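Gifsy-2 prophage ATP-binding sugar transporter-like protein (Salmonella typhimurium LT2, PDB 2PP6) is of unproven function but may bind ATP and take part in sugar transport. Local coordinates at residues A[55-60]-A[89-94]. Residues are numbered along the deposited sequence; the frame is centred on the assembly and turned at random.
Sequences VVVFSG and PQLTLE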
ATOM      1  N   VAL A  55       1.302   7.768  23.647  1.00 36.91           N
ATOM      2  CA  VAL A  55       1.631   8.310  22.327  1.00 35.02           C
ATOM      3  C   VAL A  55       2.805   7.603  21.677  1.00 32.99           C
ATOM      4  O   VAL A  55       3.675   7.084  22.371  1.00 34.14           O
ATOM      5  CB  VAL A  55       2.040   9.781  22.420  1.00 19.87           C
ATOM      6  CG1 VAL A  55       1.059  10.544  23.288  1.00 12.02           C
ATOM      7  CG2 VAL A  55       3.453   9.880  22.983  1.00 22.41           C
ATOM      8  N   VAL A  56       2.845   7.580  20.348  1.00 25.70           N
ATOM      9  CA  VAL A  56       3.991   6.972  19.696  1.00 23.18           C
ATOM     10  C   VAL A  56       4.794   8.081  19.000  1.00 21.99           C
ATOM     11  O   VAL A  56       4.233   9.006  18.418  1.00 21.91           O
ATOM     12  CB  VAL A  56       3.586   5.833  18.730  1.00 19.48           C
ATOM     13  CG1 VAL A  56       2.142   5.511  18.894  1.00 17.75           C
ATOM     14  CG2 VAL A  56       3.941   6.180  17.330  1.00 19.51           C
ATOM     15  N   VAL A  57       6.115   7.994  19.110  1.00 17.81           N
ATOM     16  CA  VAL A  57       7.034   8.985  18.574  1.00 18.78           C
ATOM     17  C   VAL A  57       7.425   8.770  17.122  1.00 19.07           C
ATOM     18  O   VAL A  57       8.031   7.759  16.778  1.00 24.17           O
ATOM     19  CB  VAL A  57       8.312   9.016  19.440  1.00 14.69           C
ATOM     20  CG1 VAL A  57       9.248  10.128  18.975  1.00  9.95           C
ATOM     21  CG2 VAL A  57       7.927   9.220  20.885  1.00  8.04           C
ATOM     22  N   PHE A  58       7.114   9.735  16.268  1.00 22.45           N
ATOM     23  CA  PHE A  58       7.442   9.596  14.855  1.00 21.41           C
ATOM     24  C   PHE A  58       8.773  10.191  14.408  1.00 22.96           C
ATOM     25  O   PHE A  58       9.419   9.648  13.521  1.00 27.72           O
ATOM     26  CB  PHE A  58       6.313  10.156  14.002  1.00 15.78           C
ATOM     27  CG  PHE A  58       5.144   9.216  13.860  1.00 16.52           C
ATOM     28  CD1 PHE A  58       4.812   8.688  12.627  1.00 13.39           C
ATOM     29  CD2 PHE A  58       4.385   8.848  14.970  1.00 18.28           C
ATOM     30  CE1 PHE A  58       3.737   7.803  12.497  1.00 18.67           C
ATOM     31  CE2 PHE A  58       3.308   7.970  14.848  1.00 19.26           C
ATOM     32  CZ  PHE A  58       2.983   7.444  13.615  1.00 19.17           C
ATOM     33  N   SER A  59       9.200  11.285  15.021  1.00 19.36           N
ATOM     34  CA  SER A  59      10.463  11.908  14.644  1.00 20.83           C
ATOM     35  C   SER A  59      11.609  10.930  14.889  1.00 22.29           C
ATOM     36  O   SER A  59      11.566  10.140  15.839  1.00 23.43           O
ATOM     37  CB  SER A  59      10.669  13.176  15.466  1.00 23.96           C
ATOM     38  OG  SER A  59       9.579  14.058  15.290  1.00 29.22           O
ATOM     39  N   GLY A  60      12.636  10.971  14.038  1.00 17.28           N
ATOM     40  CA  GLY A  60      13.758  10.060  14.214  1.00 18.46           C
ATOM     41  C   GLY A  60      14.929  10.713  14.917  1.00 21.21           C
ATOM     42  O   GLY A  60      15.998  10.126  15.015  1.00 15.62           O
ATOM     43  N   PRO A  89       8.789   4.157  19.310  1.00 24.71           N
ATOM     44  CA  PRO A  89       8.582   4.302  20.748  1.00 22.56           C
ATOM     45  C   PRO A  89       7.146   4.636  21.127  1.00 22.36           C
ATOM     46  O   PRO A  89       6.603   5.638  20.698  1.00 22.16           O
ATOM     47  CB  PRO A  89       9.520   5.450  21.123  1.00 27.79           C
ATOM     48  CG  PRO A  89      10.562   5.412  20.064  1.00 30.54           C
ATOM     49  CD  PRO A  89       9.763   5.138  18.821  1.00 28.73           C
ATOM     50  N   GLN A  90       6.512   3.786  21.912  1.00 29.54           N
ATOM     51  CA  GLN A  90       5.179   4.110  22.361  1.00 28.16           C
ATOM     52  C   GLN A  90       5.369   4.457  23.829  1.00 27.19           C
ATOM     53  O   GLN A  90       5.689   3.582  24.625  1.00 24.53           O
ATOM     54  CB  GLN A  90       4.237   2.936  22.235  1.00 25.04           C
ATOM     55  CG  GLN A  90       2.988   3.217  23.001  1.00 32.79           C
ATOM     56  CD  GLN A  90       1.944   2.189  22.785  1.00 34.86           C
ATOM     57  OE1 GLN A  90       1.332   2.132  21.728  1.00 36.69           O
ATOM     58  NE2 GLN A  90       1.729   1.348  23.789  1.00 43.31           N
ATOM     59  N   LEU A  91       5.173   5.728  24.174  1.00 16.47           N
ATOM     60  CA  LEU A  91       5.374   6.193  25.537  1.00 15.27           C
ATOM     61  C   LEU A  91       4.124   6.306  26.414  1.00 16.97           C
ATOM     62  O   LEU A  91       3.060   6.764  25.976  1.00 14.81           O
ATOM     63  CB  LEU A  91       6.069   7.554  25.506  1.00 18.26           C
ATOM     64  CG  LEU A  91       7.178   7.765  24.467  1.00 17.84           C
ATOM     65  CD1 LEU A  91       7.792   9.160  24.653  1.00 14.70           C
ATOM     66  CD2 LEU A  91       8.242   6.690  24.603  1.00 16.61           C
ATOM     67  N   THR A  92       4.262   5.877  27.664  1.00 25.17           N
ATOM     68  CA  THR A  92       3.175   5.988  28.621  1.00 29.56           C
ATOM     69  C   THR A  92       3.591   7.175  29.468  1.00 29.55           C
ATOM     70  O   THR A  92       4.650   7.154  30.102  1.00 28.87           O
ATOM     71  CB  THR A  92       3.038   4.741  29.507  1.00 32.61           C
ATOM     72  OG1 THR A  92       2.588   3.638  28.710  1.00 30.28           O
ATOM     73  CG2 THR A  92       2.035   4.998  30.626  1.00 28.08           C
ATOM     74  N   LEU A  93       2.754   8.208  29.455  1.00 36.92           N
ATOM     75  CA  LEU A  93       3.036   9.446  30.166  1.00 39.96           C
ATOM     76  C   LEU A  93       2.117   9.703  31.345  1.00 47.84           C
ATOM     77  O   LEU A  93       0.901   9.507  31.253  1.00 42.70           O
ATOM     78  CB  LEU A  93       2.893  10.619  29.207  1.00 24.54           C
ATOM     79  CG  LEU A  93       3.391  10.451  27.784  1.00 14.37           C
ATOM     80  CD1 LEU A  93       2.977  11.650  26.951  1.00 14.23           C
ATOM     81  CD2 LEU A  93       4.890  10.312  27.806  1.00 14.88           C
ATOM     82  N   GLU A  94       2.708  10.178  32.439  1.00 53.98           N
ATOM     83  CA  GLU A  94       1.954  10.513  33.642  1.00 59.55           C
ATOM     84  C   GLU A  94       2.125  11.997  33.977  1.00 58.62           C
ATOM     85  O   GLU A  94       3.217  12.551  33.825  1.00 50.86           O
ATOM     86  CB  GLU A  94       2.419   9.652  34.821  1.00 95.26           C
ATOM     87  CG  GLU A  94       2.149   8.162  34.637  1.00122.83           C
ATOM     88  CD  GLU A  94       0.674   7.837  34.429  1.00134.26           C
ATOM     89  OE1 GLU A  94       0.362   6.671  34.097  1.00139.23           O
ATOM     90  OE2 GLU A  94      -0.172   8.740  34.600  1.00139.70           O
TER
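Val57 and Leu91 meet on the face of the sheet that also carries Val55 and Leu93, where strands 53-57 and 88-95 run antiparallel in the barrel. The Val57 side chain starts from CB, which lies 4.1 Å from Pro89 CB; CG1 lies anti to the backbone N (chi1 -175°), which leaves CG2 anti to the carbonyl carbon and beside the backbone N. There CG2 touches Leu91 CD1 at 3.8 Å and also packs against Pro89 CB. Further along, Val55 CG1 reaches Leu93 CD1 at 4.3 Å, and Val36 of the neighbouring strand 32-38 adjoins both Val55 and Val57.

The backbones hold this row in register. Val55 and Leu91 form a hydrogen-bonded pair, with Leu91 N to Val55 O at 2.7 Å and Val55 N to Leu91 O at 3.1 Å. A third bond, Val57 N to Pro89 O at 2.9 Å, follows beyond the non-hydrogen-bonded pair of Val56 and Gln90. Pro89 O is also approached by Val56 CA in a weaker CA-H...O contact. Peptide N-H and C=O groups thus pair between the strands while buried aliphatic carbons meet on one face, consistent with a face turned to the barrel interior.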